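Local coordinates for protein hydrogen peroxide-inducible genes activator (Corynebacterium glutamicum, PDB 6G1D) that probably senses hydrogen peroxide through a LysR-type regulatory domain and controls transcription of peroxide-inducible genes by binding DNA through a helix-turn-helix domain, at residues B[175-180]-B[242-247]; B[235-240]-B[252-257]. The protein carries 1 engineered substitution. All coordinates share one frame; numbering follows the deposited sequence. Where two conformers were deposited one is given.

Contact 1: B[175-180]-B[242-247]; sequences IVVTAS and QLVVAG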
loop_
_atom_site.group_PDB
_atom_site.type_symbol
_atom_site.label_atom_id
_atom_site.label_comp_id
_atom_site.label_asym_id
_atom_site.label_seq_id
_atom_site.Cartn_x
_atom_site.Cartn_y
_atom_site.Cartn_z
ATOM N N ILE B 175 12.128 30.143 4.750
ATOM C CA ILE B 175 11.355 31.334 4.985
ATOM C C ILE B 175 10.082 30.893 5.719
ATOM O O ILE B 175 9.591 29.795 5.499
ATOM C CB ILE B 175 10.996 32.042 3.671
ATOM C CG1 ILE B 175 10.382 33.434 3.934
ATOM C CG2 ILE B 175 10.051 31.201 2.790
ATOM C CD1 ILE B 175 10.468 34.373 2.739
ATOM N N VAL B 176 9.595 31.749 6.604
ATOM C CA VAL B 176 8.361 31.516 7.363
ATOM C C VAL B 176 7.182 31.995 6.542
ATOM O O VAL B 176 7.205 33.090 6.001
ATOM C CB VAL B 176 8.394 32.249 8.710
ATOM C CG1 VAL B 176 7.129 31.966 9.514
ATOM C CG2 VAL B 176 9.634 31.867 9.512
ATOM N N VAL B 177 6.149 31.190 6.449
ATOM C CA VAL B 177 4.967 31.512 5.681
ATOM C C VAL B 177 3.765 31.474 6.620
ATOM O O VAL B 177 3.552 30.499 7.338
ATOM C CB VAL B 177 4.744 30.503 4.523
ATOM C CG1 VAL B 177 3.512 30.883 3.698
ATOM C CG2 VAL B 177 5.989 30.462 3.652
ATOM N N THR B 178 2.967 32.534 6.593
ATOM C CA THR B 178 1.824 32.703 7.498
ATOM C C THR B 178 0.634 33.201 6.712
ATOM O O THR B 178 0.776 33.624 5.558
ATOM C CB THR B 178 2.134 33.758 8.562
ATOM O OG1 THR B 178 2.237 35.075 7.972
ATOM C CG2 THR B 178 3.455 33.427 9.277
ATOM N N ALA B 179 -0.545 33.182 7.338
ATOM C CA ALA B 179 -1.682 33.881 6.788
ATOM C C ALA B 179 -1.361 35.378 6.734
ATOM O O ALA B 179 -0.577 35.913 7.529
ATOM C CB ALA B 179 -2.934 33.645 7.624
ATOM N N SER B 180 -1.955 36.046 5.769
ATOM C CA SER B 180 -1.849 37.513 5.623
ATOM C C SER B 180 -2.068 38.322 6.903
ATOM O O SER B 180 -1.366 39.297 7.146
ATOM C CB SER B 180 -2.884 37.981 4.614
ATOM O OG SER B 180 -2.449 37.559 3.355
ATOM N N GLN B 242 -2.705 25.928 1.435
ATOM C CA GLN B 242 -4.143 26.132 1.544
ATOM C C GLN B 242 -4.590 26.167 3.007
ATOM O O GLN B 242 -5.487 26.934 3.381
ATOM C CB GLN B 242 -4.953 25.060 0.792
ATOM C CG GLN B 242 -4.555 24.721 -0.640
ATOM C CD GLN B 242 -4.641 25.934 -1.601
ATOM O OE1 GLN B 242 -4.236 27.037 -1.254
ATOM N NE2 GLN B 242 -5.198 25.733 -2.792
ATOM N N LEU B 243 -3.973 25.334 3.831
ATOM C CA LEU B 243 -4.287 25.308 5.283
ATOM C C LEU B 243 -3.831 26.609 5.923
ATOM O O LEU B 243 -4.528 27.139 6.779
ATOM C CB LEU B 243 -3.667 24.077 5.989
ATOM C CG LEU B 243 -4.121 22.754 5.365
ATOM C CD1 LEU B 243 -3.407 21.569 5.982
ATOM C CD2 LEU B 243 -5.616 22.513 5.489
ATOM N N VAL B 244 -2.668 27.119 5.501
ATOM C CA VAL B 244 -2.137 28.373 6.030
ATOM C C VAL B 244 -3.057 29.528 5.643
ATOM O O VAL B 244 -3.381 30.366 6.496
ATOM C CB VAL B 244 -0.693 28.642 5.560
ATOM C CG1 VAL B 244 -0.256 30.049 5.961
ATOM C CG2 VAL B 244 0.278 27.627 6.131
ATOM N N VAL B 245 -3.507 29.566 4.384
ATOM C CA VAL B 245 -4.437 30.626 3.922
ATOM C C VAL B 245 -5.708 30.604 4.747
ATOM O O VAL B 245 -6.227 31.622 5.133
ATOM C CB VAL B 245 -4.791 30.457 2.420
ATOM C CG1 VAL B 245 -5.953 31.340 1.998
ATOM C CG2 VAL B 245 -3.592 30.743 1.548
ATOM N N ALA B 246 -6.199 29.412 5.034
ATOM C CA ALA B 246 -7.416 29.211 5.845
ATOM C C ALA B 246 -7.246 29.484 7.345
ATOM O O ALA B 246 -8.209 29.295 8.091
ATOM C CB ALA B 246 -7.980 27.814 5.623
ATOM N N GLY B 247 -6.052 29.909 7.784
ATOM C CA GLY B 247 -5.792 30.255 9.195
ATOM C C GLY B 247 -5.591 29.055 10.142
ATOM O O GLY B 247 -5.685 29.210 11.329
#
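Val244, in the last turn of helix 237-245, packs on the end of strand 164-179 in the periplasmic-binding-protein-like regulatory domain of this LysR-type protein, where a helix lies against the central mixed sheet. The apolar part rests on one branch: CG1 of Val244 sits 3.4 Å from the carbonyl carbon C of Thr178 and equally close to the amide N of Ala179, so a methyl covers the peptide link rather than a side chain. That branch lies anti to the backbone N (chi1 172°), which carries it toward the strand. Its approach to CG1 of Val177 is looser, at 4.5 Å. Leu267 of the adjacent strand 267-287 also touches Val244.

Hydrogen bonds act within each segment. Gly247, with a positive phi of 78°, ends the helix in a Schellman motif, its N donating to Val244 O at 3.0 Å. On the strand side Thr178 OG1 donates to Ala179 O from well above the carbonyl plane. Another contact pairs carbon with oxygen: the methyl CB of Ala179 stands 3.5 Å from Val244 O, the same carbonyl oxygen that accepts from Gly247 N.

Contact 2: B[235-240]-B[252-257]; sequences SSLTTV and LVPISA
The first turn of helix 237-245 meets the end of strand 251-254, outermost in this chain's sheet, and the 3-10 turn after it through Leu237, whose two methyls supply the helix side of all three apolar contacts. CD2 of Leu237 lies 4.0 Å from CG1 of Val253, and CD1 reaches the same methyl only slightly farther away, so that Val253 CG1 faces the fork of the leucine; the two side chains cross obliquely. The Leu237 CG is anti to its carbonyl carbon (chi1 -71°), which sends the fork outward from the helix toward the strand. CD1 also meets the ring carbon CD of Pro254 at 4.3 Å and, more loosely, CB of Ala257 at 4.5 Å. With the nearest CA atoms, those of Leu237 and Val253, 7.9 Å apart, side chains alone bridge the gap.

This is helix-on-sheet packing in the periplasmic-binding-protein-like fold of the LysR regulatory domain, and local hydrogen bonds shape both partners. The helix begins at Ser236, the N-cap, whose OG accepts a weak bond from Thr239 N at 3.4 Å; the N-H points well at the oxygen (160°), so the weakness lies in the length. Val240 N donates to Ser236 O at 3.2 Å in the same turn. Within 252-257, Ala257 N donates to Pro254 O at 2.9 Å, folding the chain back so that the Ala257 methyl points toward Leu237.

Leu209 of helix 208-219 and Tyr113 of helix 111-125 also pack on Leu237. The capped end of the helix faces the second subunit: Glu135 of that subunit accepts hydrogen bonds from Ser235 N and Thr239 OG1, while its Pro112 packs against Thr239.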
loop_
_atom_site.group_PDB
_atom_site.type_symbol
_atom_site.label_atom_id
_atom_site.label_comp_id
_atom_site.label_asym_id
_atom_site.label_seq_id
_atom_site.Cartn_x
_atom_site.Cartn_y
_atom_site.Cartn_z
ATOM N N SER B 235 0.457 15.891 2.666
ATOM C CA SER B 235 1.514 15.228 1.939
ATOM C C SER B 235 2.299 16.149 0.999
ATOM O O SER B 235 3.355 15.754 0.523
ATOM C CB SER B 235 0.993 13.994 1.186
ATOM O OG SER B 235 -0.126 14.298 0.400
ATOM N N SER B 236 1.800 17.370 0.740
ATOM C CA SER B 236 2.463 18.317 -0.164
ATOM C C SER B 236 2.427 19.742 0.365
ATOM O O SER B 236 1.495 20.120 1.067
ATOM C CB SER B 236 1.787 18.302 -1.543
ATOM O OG SER B 236 0.413 18.710 -1.441
ATOM N N LEU B 237 3.420 20.537 -0.003
ATOM C CA LEU B 237 3.468 21.943 0.345
ATOM C C LEU B 237 2.283 22.730 -0.176
ATOM O O LEU B 237 1.839 23.621 0.524
ATOM C CB LEU B 237 4.765 22.580 -0.121
ATOM C CG LEU B 237 6.017 22.182 0.607
ATOM C CD1 LEU B 237 7.218 22.944 0.089
ATOM C CD2 LEU B 237 5.872 22.476 2.094
ATOM N N THR B 238 1.728 22.384 -1.343
ATOM C CA THR B 238 0.582 23.146 -1.852
ATOM C C THR B 238 -0.632 22.953 -0.942
ATOM O O THR B 238 -1.371 23.905 -0.695
ATOM C CB THR B 238 0.250 22.799 -3.332
ATOM O OG1 THR B 238 1.407 23.016 -4.139
ATOM C CG2 THR B 238 -0.914 23.628 -3.896
ATOM N N THR B 239 -0.839 21.740 -0.419
ATOM C CA THR B 239 -1.909 21.513 0.565
ATOM C C THR B 239 -1.651 22.292 1.847
ATOM O O THR B 239 -2.556 22.906 2.379
ATOM C CB THR B 239 -2.108 20.022 0.846
ATOM O OG1 THR B 239 -2.555 19.406 -0.357
ATOM C CG2 THR B 239 -3.127 19.787 1.948
ATOM N N VAL B 240 -0.412 22.323 2.305
ATOM C CA VAL B 240 -0.080 23.074 3.510
ATOM C C VAL B 240 -0.411 24.576 3.285
ATOM O O VAL B 240 -0.990 25.202 4.169
ATOM C CB VAL B 240 1.396 22.879 3.922
ATOM C CG1 VAL B 240 1.830 23.789 5.070
ATOM C CG2 VAL B 240 1.587 21.409 4.344
ATOM N N LEU B 252 7.206 26.622 7.443
ATOM C CA LEU B 252 8.463 27.059 6.822
ATOM C C LEU B 252 8.634 26.315 5.491
ATOM O O LEU B 252 8.337 25.138 5.410
ATOM C CB LEU B 252 9.667 26.830 7.705
ATOM C CG LEU B 252 9.900 27.784 8.879
ATOM C CD1 LEU B 252 8.834 27.644 9.971
ATOM C CD2 LEU B 252 11.275 27.611 9.472
ATOM N N VAL B 253 9.063 27.032 4.462
ATOM C CA VAL B 253 9.356 26.421 3.174
ATOM C C VAL B 253 10.758 26.833 2.706
ATOM O O VAL B 253 11.303 27.859 3.117
ATOM C CB VAL B 253 8.308 26.734 2.098
ATOM C CG1 VAL B 253 6.935 26.286 2.568
ATOM C CG2 VAL B 253 8.328 28.204 1.692
ATOM N N PRO B 254 11.362 26.008 1.844
ATOM C CA PRO B 254 12.636 26.422 1.239
ATOM C C PRO B 254 12.423 27.588 0.305
ATOM O O PRO B 254 11.378 27.654 -0.336
ATOM C CB PRO B 254 13.065 25.191 0.435
ATOM C CG PRO B 254 12.154 24.096 0.866
ATOM C CD PRO B 254 10.904 24.700 1.344
ATOM N N ILE B 255 13.387 28.501 0.218
ATOM C CA ILE B 255 13.202 29.688 -0.608
ATOM C C ILE B 255 12.940 29.430 -2.098
ATOM O O ILE B 255 12.235 30.206 -2.734
ATOM C CB ILE B 255 14.312 30.724 -0.451
ATOM C CG1 ILE B 255 15.703 30.174 -0.795
ATOM C CG2 ILE B 255 14.254 31.345 0.958
ATOM C CD1 ILE B 255 16.678 31.317 -1.017
ATOM N N SER B 256 13.445 28.330 -2.641
ATOM C CA SER B 256 13.151 27.976 -4.045
ATOM C C SER B 256 11.681 27.731 -4.271
ATOM O O SER B 256 11.217 27.877 -5.385
ATOM C CB SER B 256 13.963 26.762 -4.531
ATOM O OG SER B 256 13.584 25.584 -3.827
ATOM N N ALA B 257 10.929 27.361 -3.230
ATOM C CA ALA B 257 9.485 27.198 -3.357
ATOM C C ALA B 257 8.680 28.515 -3.531
ATOM O O ALA B 257 7.514 28.479 -3.960
ATOM C CB ALA B 257 8.914 26.416 -2.186
#

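Contacts 1 and 2 lie on one side of the chain's centre, their own centres about 11 Å apart, and use opposite ends of helix 237-245: its first turn in contact 2, its last in contact 1. Their segments alternate along the chain, in the order 175-180, 235-240, 242-247, 252-257. The sheet partners, strands 164-179 and 251-254, are antiparallel neighbours, joined by a probable hydrogen bond from Ile175 N to Val253 O (2.9 Å) and by packing of Val177 CG2 on Val253 CG2 (3.8 Å). Together the contacts seat one helix across two strands of the regulatory domain, while residues of both also touch the second subunit, placing this helix at a subunit interface.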